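PDB 3FAW: reticulocyte binding protein from Streptococcus agalactiae COH1, which probably hydrolyses alpha-1,6 branch linkages of pullulan, glycogen and related alpha-glucans as a cell-wall-anchored pullulanase. Local coordinates for residues 689-700 with 777-785; 751-762 with 800-811. All coordinates share one frame; numbering follows the deposited sequence.

Contact 1: residues 689-700 with 777-785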
loop_
_atom_site.group_PDB
_atom_site.type_symbol
_atom_site.label_atom_id
_atom_site.label_comp_id
_atom_site.label_asym_id
_atom_site.label_seq_id
_atom_site.Cartn_x
_atom_site.Cartn_y
_atom_site.Cartn_z
ATOM N N LYS A 689 -11.410 -4.439 27.806
ATOM C CA LYS A 689 -11.393 -5.903 27.923
ATOM C C LYS A 689 -11.033 -6.548 26.587
ATOM O O LYS A 689 -10.266 -7.510 26.538
ATOM C CB LYS A 689 -12.744 -6.435 28.408
ATOM C CG LYS A 689 -12.791 -7.959 28.579
ATOM C CD LYS A 689 -14.055 -8.397 29.309
ATOM C CE LYS A 689 -14.133 -9.906 29.430
ATOM N NZ LYS A 689 -15.415 -10.352 30.039
ATOM N N THR A 690 -11.597 -6.009 25.509
ATOM C CA THR A 690 -11.319 -6.485 24.159
ATOM C C THR A 690 -9.854 -6.263 23.762
ATOM O O THR A 690 -9.251 -7.126 23.127
ATOM C CB THR A 690 -12.257 -5.811 23.133
ATOM O OG1 THR A 690 -13.605 -6.231 23.376
ATOM C CG2 THR A 690 -11.870 -6.174 21.705
ATOM N N GLN A 691 -9.280 -5.125 24.151
ATOM C CA GLN A 691 -7.889 -4.822 23.804
ATOM C C GLN A 691 -6.908 -5.690 24.605
ATOM O O GLN A 691 -5.881 -6.125 24.067
ATOM C CB GLN A 691 -7.596 -3.309 23.916
ATOM C CG GLN A 691 -6.864 -2.845 25.159
ATOM C CD GLN A 691 -5.363 -3.071 25.091
ATOM O OE1 GLN A 691 -4.705 -2.723 24.110
ATOM N NE2 GLN A 691 -4.814 -3.638 26.148
ATOM N N ALA A 692 -7.234 -5.950 25.873
ATOM C CA ALA A 692 -6.442 -6.856 26.706
ATOM C C ALA A 692 -6.549 -8.289 26.188
ATOM O O ALA A 692 -5.590 -9.054 26.255
ATOM C CB ALA A 692 -6.896 -6.777 28.172
ATOM N N TYR A 693 -7.722 -8.640 25.668
ATOM C CA TYR A 693 -7.936 -9.942 25.032
ATOM C C TYR A 693 -7.033 -10.086 23.797
ATOM O O TYR A 693 -6.349 -11.100 23.631
ATOM C CB TYR A 693 -9.414 -10.099 24.647
ATOM C CG TYR A 693 -9.900 -11.527 24.513
ATOM C CD1 TYR A 693 -10.204 -12.287 25.641
ATOM C CD2 TYR A 693 -10.093 -12.104 23.262
ATOM C CE1 TYR A 693 -10.668 -13.594 25.525
ATOM C CE2 TYR A 693 -10.556 -13.412 23.138
ATOM C CZ TYR A 693 -10.841 -14.151 24.270
ATOM O OH TYR A 693 -11.299 -15.447 24.143
ATOM N N THR A 694 -7.020 -9.056 22.955
ATOM C CA THR A 694 -6.213 -9.043 21.732
ATOM C C THR A 694 -4.709 -9.057 22.031
ATOM O O THR A 694 -3.951 -9.764 21.365
ATOM C CB THR A 694 -6.566 -7.829 20.848
ATOM O OG1 THR A 694 -7.972 -7.833 20.578
ATOM C CG2 THR A 694 -5.803 -7.865 19.525
ATOM N N ALA A 695 -4.289 -8.283 23.032
ATOM C CA ALA A 695 -2.891 -8.279 23.491
ATOM C C ALA A 695 -2.418 -9.672 23.924
ATOM O O ALA A 695 -1.304 -10.081 23.600
ATOM C CB ALA A 695 -2.713 -7.289 24.634
ATOM N N GLY A 696 -3.270 -10.389 24.655
ATOM C CA GLY A 696 -2.982 -11.760 25.084
ATOM C C GLY A 696 -2.940 -12.783 23.957
ATOM O O GLY A 696 -2.198 -13.763 24.026
ATOM N N LEU A 697 -3.754 -12.569 22.927
ATOM C CA LEU A 697 -3.736 -13.419 21.737
ATOM C C LEU A 697 -2.437 -13.233 20.946
ATOM O O LEU A 697 -1.932 -14.182 20.350
ATOM C CB LEU A 697 -4.950 -13.130 20.842
ATOM C CG LEU A 697 -6.307 -13.609 21.364
ATOM C CD1 LEU A 697 -7.446 -13.069 20.505
ATOM C CD2 LEU A 697 -6.350 -15.136 21.431
ATOM N N ILE A 698 -1.893 -12.019 20.947
ATOM C CA ILE A 698 -0.612 -11.762 20.287
ATOM C C ILE A 698 0.530 -12.477 21.024
ATOM O O ILE A 698 1.402 -13.067 20.390
ATOM C CB ILE A 698 -0.302 -10.254 20.155
ATOM C CG1 ILE A 698 -1.302 -9.584 19.203
ATOM C CG2 ILE A 698 1.129 -10.047 19.621
ATOM C CD1 ILE A 698 -1.295 -8.067 19.272
ATOM N N THR A 699 0.508 -12.428 22.356
ATOM C CA THR A 699 1.501 -13.129 23.178
ATOM C C THR A 699 1.472 -14.630 22.897
ATOM O O THR A 699 2.510 -15.238 22.639
ATOM C CB THR A 699 1.258 -12.901 24.683
ATOM O OG1 THR A 699 1.273 -11.498 24.966
ATOM C CG2 THR A 699 2.324 -13.607 25.532
ATOM N N LEU A 700 0.279 -15.218 22.944
ATOM C CA LEU A 700 0.098 -16.630 22.601
ATOM C C LEU A 700 0.735 -16.957 21.249
ATOM O O LEU A 700 1.543 -17.882 21.142
ATOM C CB LEU A 700 -1.391 -16.993 22.585
ATOM C CG LEU A 700 -1.769 -18.405 22.127
ATOM C CD1 LEU A 700 -1.011 -19.469 22.916
ATOM C CD2 LEU A 700 -3.275 -18.614 22.235
ATOM N N ILE A 777 -5.910 -21.820 28.444
ATOM C CA ILE A 777 -5.154 -20.555 28.428
ATOM C C ILE A 777 -5.914 -19.384 27.774
ATOM O O ILE A 777 -5.551 -18.219 27.967
ATOM C CB ILE A 777 -3.748 -20.727 27.802
ATOM C CG1 ILE A 777 -3.830 -21.134 26.329
ATOM C CG2 ILE A 777 -2.949 -21.756 28.601
ATOM C CD1 ILE A 777 -2.511 -21.002 25.607
ATOM N N VAL A 778 -6.960 -19.697 27.010
ATOM C CA VAL A 778 -7.895 -18.682 26.519
ATOM C C VAL A 778 -9.316 -19.115 26.863
ATOM O O VAL A 778 -9.703 -20.255 26.599
ATOM C CB VAL A 778 -7.779 -18.464 24.985
ATOM C CG1 VAL A 778 -8.803 -17.438 24.498
ATOM C CG2 VAL A 778 -6.378 -18.030 24.611
ATOM N N ASP A 779 -10.084 -18.210 27.462
ATOM C CA ASP A 779 -11.497 -18.475 27.748
ATOM C C ASP A 779 -12.349 -17.281 27.305
ATOM O O ASP A 779 -11.896 -16.473 26.494
ATOM C CB ASP A 779 -11.693 -18.863 29.229
ATOM C CG ASP A 779 -11.607 -17.683 30.186
ATOM O OD1 ASP A 779 -11.280 -16.559 29.761
ATOM O OD2 ASP A 779 -11.878 -17.894 31.389
ATOM N N ALA A 780 -13.573 -17.175 27.819
ATOM C CA ALA A 780 -14.486 -16.097 27.431
ATOM C C ALA A 780 -14.039 -14.707 27.909
ATOM O O ALA A 780 -14.400 -13.693 27.300
ATOM C CB ALA A 780 -15.893 -16.399 27.938
ATOM N N ASP A 781 -13.261 -14.663 28.992
ATOM C CA ASP A 781 -12.874 -13.397 29.628
ATOM C C ASP A 781 -11.447 -12.933 29.338
ATOM O O ASP A 781 -11.181 -11.726 29.296
ATOM C CB ASP A 781 -13.043 -13.501 31.144
ATOM C CG ASP A 781 -14.493 -13.599 31.570
ATOM O OD1 ASP A 781 -15.369 -13.037 30.878
ATOM O OD2 ASP A 781 -14.750 -14.233 32.610
ATOM N N GLN A 782 -10.529 -13.880 29.166
ATOM C CA GLN A 782 -9.110 -13.545 29.078
ATOM C C GLN A 782 -8.345 -14.444 28.126
ATOM O O GLN A 782 -8.753 -15.568 27.838
ATOM C CB GLN A 782 -8.462 -13.598 30.468
ATOM C CG GLN A 782 -8.456 -14.977 31.114
ATOM C CD GLN A 782 -8.015 -14.937 32.565
ATOM O OE1 GLN A 782 -8.836 -15.046 33.476
ATOM N NE2 GLN A 782 -6.717 -14.775 32.787
ATOM N N ALA A 783 -7.217 -13.923 27.659
ATOM C CA ALA A 783 -6.343 -14.627 26.736
ATOM C C ALA A 783 -4.889 -14.447 27.168
ATOM O O ALA A 783 -4.515 -13.406 27.717
ATOM C CB ALA A 783 -6.547 -14.106 25.331
ATOM N N GLY A 784 -4.079 -15.471 26.923
ATOM C CA GLY A 784 -2.662 -15.436 27.270
ATOM C C GLY A 784 -2.021 -16.804 27.182
ATOM O O GLY A 784 -2.523 -17.684 26.485
ATOM N N ILE A 785 -0.915 -16.978 27.898
ATOM C CA ILE A 785 -0.168 -18.242 27.903
ATOM C C ILE A 785 -0.166 -18.956 29.268
ATOM O O ILE A 785 0.365 -20.059 29.385
ATOM C CB ILE A 785 1.294 -18.044 27.411
ATOM C CG1 ILE A 785 2.083 -17.113 28.341
ATOM C CG2 ILE A 785 1.303 -17.482 25.994
ATOM C CD1 ILE A 785 3.553 -17.024 27.994
HETATM O O HOH W 1 -9.398 -9.815 28.302
HETATM O O HOH W 2 -6.948 -10.964 28.307
#

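Contact 2: residues 751-762 with 800-811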
loop_
_atom_site.group_PDB
_atom_site.type_symbol
_atom_site.label_atom_id
_atom_site.label_comp_id
_atom_site.label_asym_id
_atom_site.label_seq_id
_atom_site.Cartn_x
_atom_site.Cartn_y
_atom_site.Cartn_z
ATOM N N VAL A 751 -7.672 -24.994 19.468
ATOM C CA VAL A 751 -8.490 -23.776 19.432
ATOM C C VAL A 751 -9.948 -24.117 19.115
ATOM O O VAL A 751 -10.228 -24.794 18.126
ATOM C CB VAL A 751 -7.986 -22.789 18.346
ATOM C CG1 VAL A 751 -8.752 -21.462 18.429
ATOM C CG2 VAL A 751 -6.483 -22.557 18.477
ATOM N N PHE A 752 -10.862 -23.638 19.959
ATOM C CA PHE A 752 -12.300 -23.842 19.784
ATOM C C PHE A 752 -12.995 -22.494 19.633
ATOM O O PHE A 752 -12.813 -21.615 20.473
ATOM C CB PHE A 752 -12.892 -24.563 20.997
ATOM C CG PHE A 752 -12.257 -25.899 21.291
ATOM C CD1 PHE A 752 -12.828 -27.072 20.819
ATOM C CD2 PHE A 752 -11.104 -25.982 22.059
ATOM C CE1 PHE A 752 -12.253 -28.301 21.094
ATOM C CE2 PHE A 752 -10.523 -27.204 22.336
ATOM C CZ PHE A 752 -11.100 -28.366 21.854
ATOM N N VAL A 753 -13.784 -22.331 18.571
ATOM C CA VAL A 753 -14.563 -21.102 18.352
ATOM C C VAL A 753 -16.038 -21.431 18.133
ATOM O O VAL A 753 -16.419 -21.903 17.057
ATOM C CB VAL A 753 -14.046 -20.307 17.127
ATOM C CG1 VAL A 753 -14.955 -19.117 16.832
ATOM C CG2 VAL A 753 -12.609 -19.838 17.355
ATOM N N ASN A 754 -16.856 -21.203 19.159
ATOM C CA ASN A 754 -18.306 -21.278 19.013
ATOM C C ASN A 754 -18.859 -19.897 18.658
ATOM O O ASN A 754 -19.062 -19.056 19.535
ATOM C CB ASN A 754 -18.980 -21.805 20.286
ATOM C CG ASN A 754 -20.488 -22.002 20.116
ATOM O OD1 ASN A 754 -21.014 -21.930 19.004
ATOM N ND2 ASN A 754 -21.186 -22.254 21.221
ATOM N N ALA A 755 -19.092 -19.674 17.368
ATOM C CA ALA A 755 -19.690 -18.430 16.889
ATOM C C ALA A 755 -21.219 -18.518 16.821
ATOM O O ALA A 755 -21.870 -17.600 16.321
ATOM C CB ALA A 755 -19.120 -18.059 15.517
ATOM N N ASP A 756 -21.786 -19.621 17.317
ATOM C CA ASP A 756 -23.237 -19.795 17.350
ATOM C C ASP A 756 -23.821 -19.020 18.525
ATOM O O ASP A 756 -23.126 -18.732 19.504
ATOM C CB ASP A 756 -23.604 -21.282 17.458
ATOM C CG ASP A 756 -25.023 -21.584 16.978
ATOM O OD1 ASP A 756 -25.801 -20.643 16.717
ATOM O OD2 ASP A 756 -25.367 -22.776 16.863
ATOM N N SER A 757 -25.105 -18.689 18.412
ATOM C CA SER A 757 -25.837 -17.935 19.430
ATOM C C SER A 757 -26.478 -18.841 20.489
ATOM O O SER A 757 -27.247 -18.373 21.327
ATOM C CB SER A 757 -26.909 -17.068 18.756
ATOM O OG SER A 757 -27.734 -17.844 17.902
ATOM N N LYS A 758 -26.167 -20.136 20.438
ATOM C CA LYS A 758 -26.531 -21.087 21.487
ATOM C C LYS A 758 -25.287 -21.885 21.863
ATOM O O LYS A 758 -24.332 -21.950 21.089
ATOM C CB LYS A 758 -27.625 -22.043 21.000
ATOM C CG LYS A 758 -27.243 -22.838 19.757
ATOM C CD LYS A 758 -28.308 -23.843 19.373
ATOM C CE LYS A 758 -27.920 -24.574 18.099
ATOM N NZ LYS A 758 -28.773 -25.764 17.875
ATOM N N ALA A 759 -25.304 -22.491 23.045
ATOM C CA ALA A 759 -24.210 -23.356 23.477
ATOM C C ALA A 759 -24.078 -24.558 22.540
ATOM O O ALA A 759 -25.074 -25.015 21.966
ATOM C CB ALA A 759 -24.433 -23.822 24.909
ATOM N N ARG A 760 -22.846 -25.045 22.370
ATOM C CA ARG A 760 -22.568 -26.198 21.508
ATOM C C ARG A 760 -21.620 -27.177 22.185
ATOM O O ARG A 760 -20.607 -26.772 22.759
ATOM C CB ARG A 760 -21.956 -25.754 20.176
ATOM C CG ARG A 760 -22.823 -24.813 19.349
ATOM C CD ARG A 760 -24.064 -25.501 18.791
ATOM N NE ARG A 760 -23.731 -26.502 17.779
ATOM C CZ ARG A 760 -23.478 -26.238 16.496
ATOM N NH1 ARG A 760 -23.504 -24.995 16.037
ATOM N NH2 ARG A 760 -23.191 -27.227 15.661
ATOM N N ASN A 761 -21.959 -28.461 22.111
ATOM C CA ASN A 761 -21.074 -29.538 22.553
ATOM C C ASN A 761 -20.160 -29.939 21.405
ATOM O O ASN A 761 -20.641 -30.327 20.340
ATOM C CB ASN A 761 -21.891 -30.749 23.026
ATOM C CG ASN A 761 -21.018 -31.933 23.441
ATOM O OD1 ASN A 761 -20.447 -32.625 22.597
ATOM N ND2 ASN A 761 -20.940 -32.185 24.742
ATOM N N VAL A 762 -18.850 -29.832 21.619
ATOM C CA VAL A 762 -17.854 -30.257 20.633
ATOM C C VAL A 762 -17.309 -31.639 21.001
ATOM O O VAL A 762 -16.689 -31.809 22.052
ATOM C CB VAL A 762 -16.686 -29.252 20.545
ATOM C CG1 VAL A 762 -15.621 -29.745 19.573
ATOM C CG2 VAL A 762 -17.194 -27.880 20.117
ATOM N N SER A 800 -16.002 -34.821 25.479
ATOM C CA SER A 800 -16.431 -33.635 24.751
ATOM C C SER A 800 -16.263 -32.378 25.591
ATOM O O SER A 800 -15.942 -32.445 26.784
ATOM C CB SER A 800 -17.888 -33.786 24.284
ATOM O OG SER A 800 -18.770 -34.049 25.365
ATOM N N LEU A 801 -16.451 -31.237 24.934
ATOM C CA LEU A 801 -16.433 -29.920 25.568
ATOM C C LEU A 801 -17.775 -29.237 25.323
ATOM O O LEU A 801 -18.275 -29.247 24.202
ATOM C CB LEU A 801 -15.315 -29.061 24.967
ATOM C CG LEU A 801 -13.935 -29.116 25.628
ATOM C CD1 LEU A 801 -13.460 -30.544 25.837
ATOM C CD2 LEU A 801 -12.939 -28.330 24.795
ATOM N N LEU A 802 -18.356 -28.660 26.371
ATOM C CA LEU A 802 -19.556 -27.838 26.242
ATOM C C LEU A 802 -19.140 -26.373 26.284
ATOM O O LEU A 802 -18.632 -25.896 27.303
ATOM C CB LEU A 802 -20.551 -28.140 27.365
ATOM C CG LEU A 802 -21.849 -27.325 27.394
ATOM C CD1 LEU A 802 -22.610 -27.439 26.071
ATOM C CD2 LEU A 802 -22.724 -27.777 28.557
ATOM N N ILE A 803 -19.359 -25.665 25.179
ATOM C CA ILE A 803 -18.882 -24.294 25.034
ATOM C C ILE A 803 -20.042 -23.309 24.923
ATOM O O ILE A 803 -20.979 -23.523 24.151
ATOM C CB ILE A 803 -17.957 -24.150 23.806
ATOM C CG1 ILE A 803 -16.774 -25.120 23.922
ATOM C CG2 ILE A 803 -17.458 -22.705 23.675
ATOM C CD1 ILE A 803 -15.840 -25.084 22.741
ATOM N N ASP A 804 -19.964 -22.232 25.707
ATOM C CA ASP A 804 -20.969 -21.164 25.702
ATOM C C ASP A 804 -21.073 -20.488 24.331
ATOM O O ASP A 804 -20.115 -20.495 23.560
ATOM C CB ASP A 804 -20.614 -20.090 26.743
ATOM C CG ASP A 804 -21.047 -20.454 28.160
ATOM O OD1 ASP A 804 -21.214 -21.653 28.478
ATOM O OD2 ASP A 804 -21.204 -19.513 28.968
ATOM N N PRO A 805 -22.233 -19.880 24.027
ATOM C CA PRO A 805 -22.348 -19.116 22.779
ATOM C C PRO A 805 -21.359 -17.946 22.692
ATOM O O PRO A 805 -21.008 -17.358 23.716
ATOM C CB PRO A 805 -23.790 -18.594 22.810
ATOM C CG PRO A 805 -24.231 -18.712 24.227
ATOM C CD PRO A 805 -23.484 -19.863 24.805
ATOM N N LEU A 806 -20.913 -17.635 21.476
ATOM C CA LEU A 806 -19.982 -16.530 21.228
ATOM C C LEU A 806 -18.749 -16.567 22.144
ATOM O O LEU A 806 -18.376 -15.555 22.748
ATOM C CB LEU A 806 -20.715 -15.191 21.361
ATOM C CG LEU A 806 -21.991 -15.052 20.522
ATOM C CD1 LEU A 806 -22.495 -13.619 20.565
ATOM C CD2 LEU A 806 -21.753 -15.491 19.077
ATOM N N THR A 807 -18.123 -17.738 22.228
ATOM C CA THR A 807 -16.984 -17.961 23.125
ATOM C C THR A 807 -15.846 -18.682 22.399
ATOM O O THR A 807 -16.083 -19.604 21.611
ATOM C CB THR A 807 -17.403 -18.796 24.360
ATOM O OG1 THR A 807 -18.449 -18.117 25.068
ATOM C CG2 THR A 807 -16.221 -19.029 25.302
ATOM N N ALA A 808 -14.615 -18.243 22.663
ATOM C CA ALA A 808 -13.417 -18.907 22.149
ATOM C C ALA A 808 -12.666 -19.568 23.301
ATOM O O ALA A 808 -12.443 -18.940 24.333
ATOM C CB ALA A 808 -12.515 -17.903 21.431
ATOM N N ILE A 809 -12.290 -20.833 23.122
ATOM C CA ILE A 809 -11.499 -21.560 24.115
ATOM C C ILE A 809 -10.217 -22.117 23.491
ATOM O O ILE A 809 -10.262 -22.749 22.438
ATOM C CB ILE A 809 -12.288 -22.738 24.743
ATOM C CG1 ILE A 809 -13.664 -22.286 25.252
ATOM C CG2 ILE A 809 -11.499 -23.346 25.894
ATOM C CD1 ILE A 809 -13.608 -21.330 26.418
ATOM N N VAL A 810 -9.079 -21.883 24.139
ATOM C CA VAL A 810 -7.822 -22.506 23.719
ATOM C C VAL A 810 -7.261 -23.351 24.860
ATOM O O VAL A 810 -7.112 -22.866 25.986
ATOM C CB VAL A 810 -6.757 -21.483 23.261
ATOM C CG1 VAL A 810 -5.465 -22.199 22.872
ATOM C CG2 VAL A 810 -7.272 -20.656 22.090
ATOM N N ILE A 811 -6.969 -24.615 24.554
ATOM C CA ILE A 811 -6.372 -25.544 25.513
ATOM C C ILE A 811 -4.947 -25.898 25.084
ATOM O O ILE A 811 -4.674 -26.061 23.896
ATOM C CB ILE A 811 -7.197 -26.848 25.640
ATOM C CG1 ILE A 811 -8.658 -26.534 25.975
ATOM C CG2 ILE A 811 -6.610 -27.746 26.716
ATOM C CD1 ILE A 811 -9.538 -27.769 26.144
#

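Contact 1: residues 689-700 with 777-785
Helix 685-703, the last long helix before the C-terminal beta domain, meets the turn that leaves edge strand 775-778 of that domain, and Tyr-693 has the largest contact with the turn of any helix residue. With CG anti to the backbone N (chi1 -156°), its ring has Asp-779 O at the edge, in the ring plane, and OH donates to that oxygen at 2.6 Å, tilted 22° from the carbonyl plane. Ala-783 CB sits over the centre of one ring face, a CH-pi contact of 4.1 Å to the centroid, while Val-778 CG1 lies near the hydroxyl. The same Ala-783 methyl also rests against Leu-697 CG, so tyrosine and leucine, one helical turn apart, hold it between them. At Gly-696 and Gly-784, the closest CA pair (4.3 Å), the two backbones meet directly, and Gly-696 CA approaches Ala-783 O at 3.5 Å in a CA-H...O contact. Farther along the helix, Leu-700 divides its branches, CD1 against Ile-777 CD1 and CD2 against Val-778 CG2 (4.0 Å), and Thr-699 CG2 meets Ile-785 CG2. At the other end, the extended chain of Lys-689 brings NZ to Asp-781 OD1 at 2.8 Å, a salt bridge that meets the carboxylate from above its plane. One water lies within hydrogen-bonding distance of both Lys-689 O and Asp-781 O; a second accepts from Ala-783 N. The loop keeps its shape through Asp-779 OD1, which accepts from both Asp-781 N and Gln-782 N. Helix 590-609 packs on Thr-690 and Leu-697, and helix 302-308 on Ala-695 and Ile-698. This is a helix-to-loop interface between a TIM-barrel catalytic domain and its C-terminal beta domain, as in the alpha-amylase superfamily, with an Asx turn shaping the loop.

Contact 2: residues 751-762 with 800-811
Strands 751-754 and 807-811 run antiparallel with their axes 4.7 Å apart, and a second antiparallel ladder joins 760-762 to 800-803 after a register shift of two. Paired main-chain bonds link Phe-752 with Ile-809 and Arg-760 with Ile-803. Between the ladders, Phe-752 carries the apolar contact: Leu-801 CD2 lies over one ring face, offset toward the rim, 3.7 Å from the centroid, while Ile-803 CD1 packs on Phe-752 CB at 3.5 Å and Ile-811 CD1 nears CE2. The phenyl CG stands beside the backbone N (chi1 -58°), which turns the ring toward strand 800-803. Asn-754 ties the loops together. The two N-H groups of its ND2 serve Lys-758 O, nearly in the amide plane, and Ile-803 O (3.2 Å), from above the carbonyl plane; a weak bond to Asp-804 O shares the second. Ile-803 O also accepts from Arg-760 N, and Asn-754 OD1 from Asp-756 N. Pro-805 CB lies 3.4 Å from Asp-756 O, which accepts from Leu-806 N. At the outer end, Asn-761 ND2 donates to Ser-800 OG at 2.9 Å, in the amide plane. Arg-760 NH1 forms a salt bridge with Asp-756 OD2 (3.0 Å), met on the anti side; Asp-729 and Asp-734 add others. A G1 bulge at Leu-806 and Thr-807 opposite Asn-754, together with an Asx turn, marks where the two sheets of this C-terminal beta domain part company.

Strand 807-813 connects the two contacts: it pairs with 748-754 within contact 2 and, on its other side, with 775-778 of contact 1, where Val-810 faces the bulge at Ile-777 and Val-778. Contact 2 is largely buried within the beta domain, with residues 757-759 at the surface, and is held by main-chain ladders, aliphatic packing round one phenyl ring and a loop-joining asparagine. Its Arg-760 salt bridges stay within one segment or leave the pair, whereas Lys-689 with Asp-781 crosses contact 1. Contact 1 is partly buried at the domain's border, where no main-chain bond crosses directly; a tyrosine hydroxyl, the salt bridge and water do the polar work. Helix 590-609 touches both, at Tyr-693 and Ala-808.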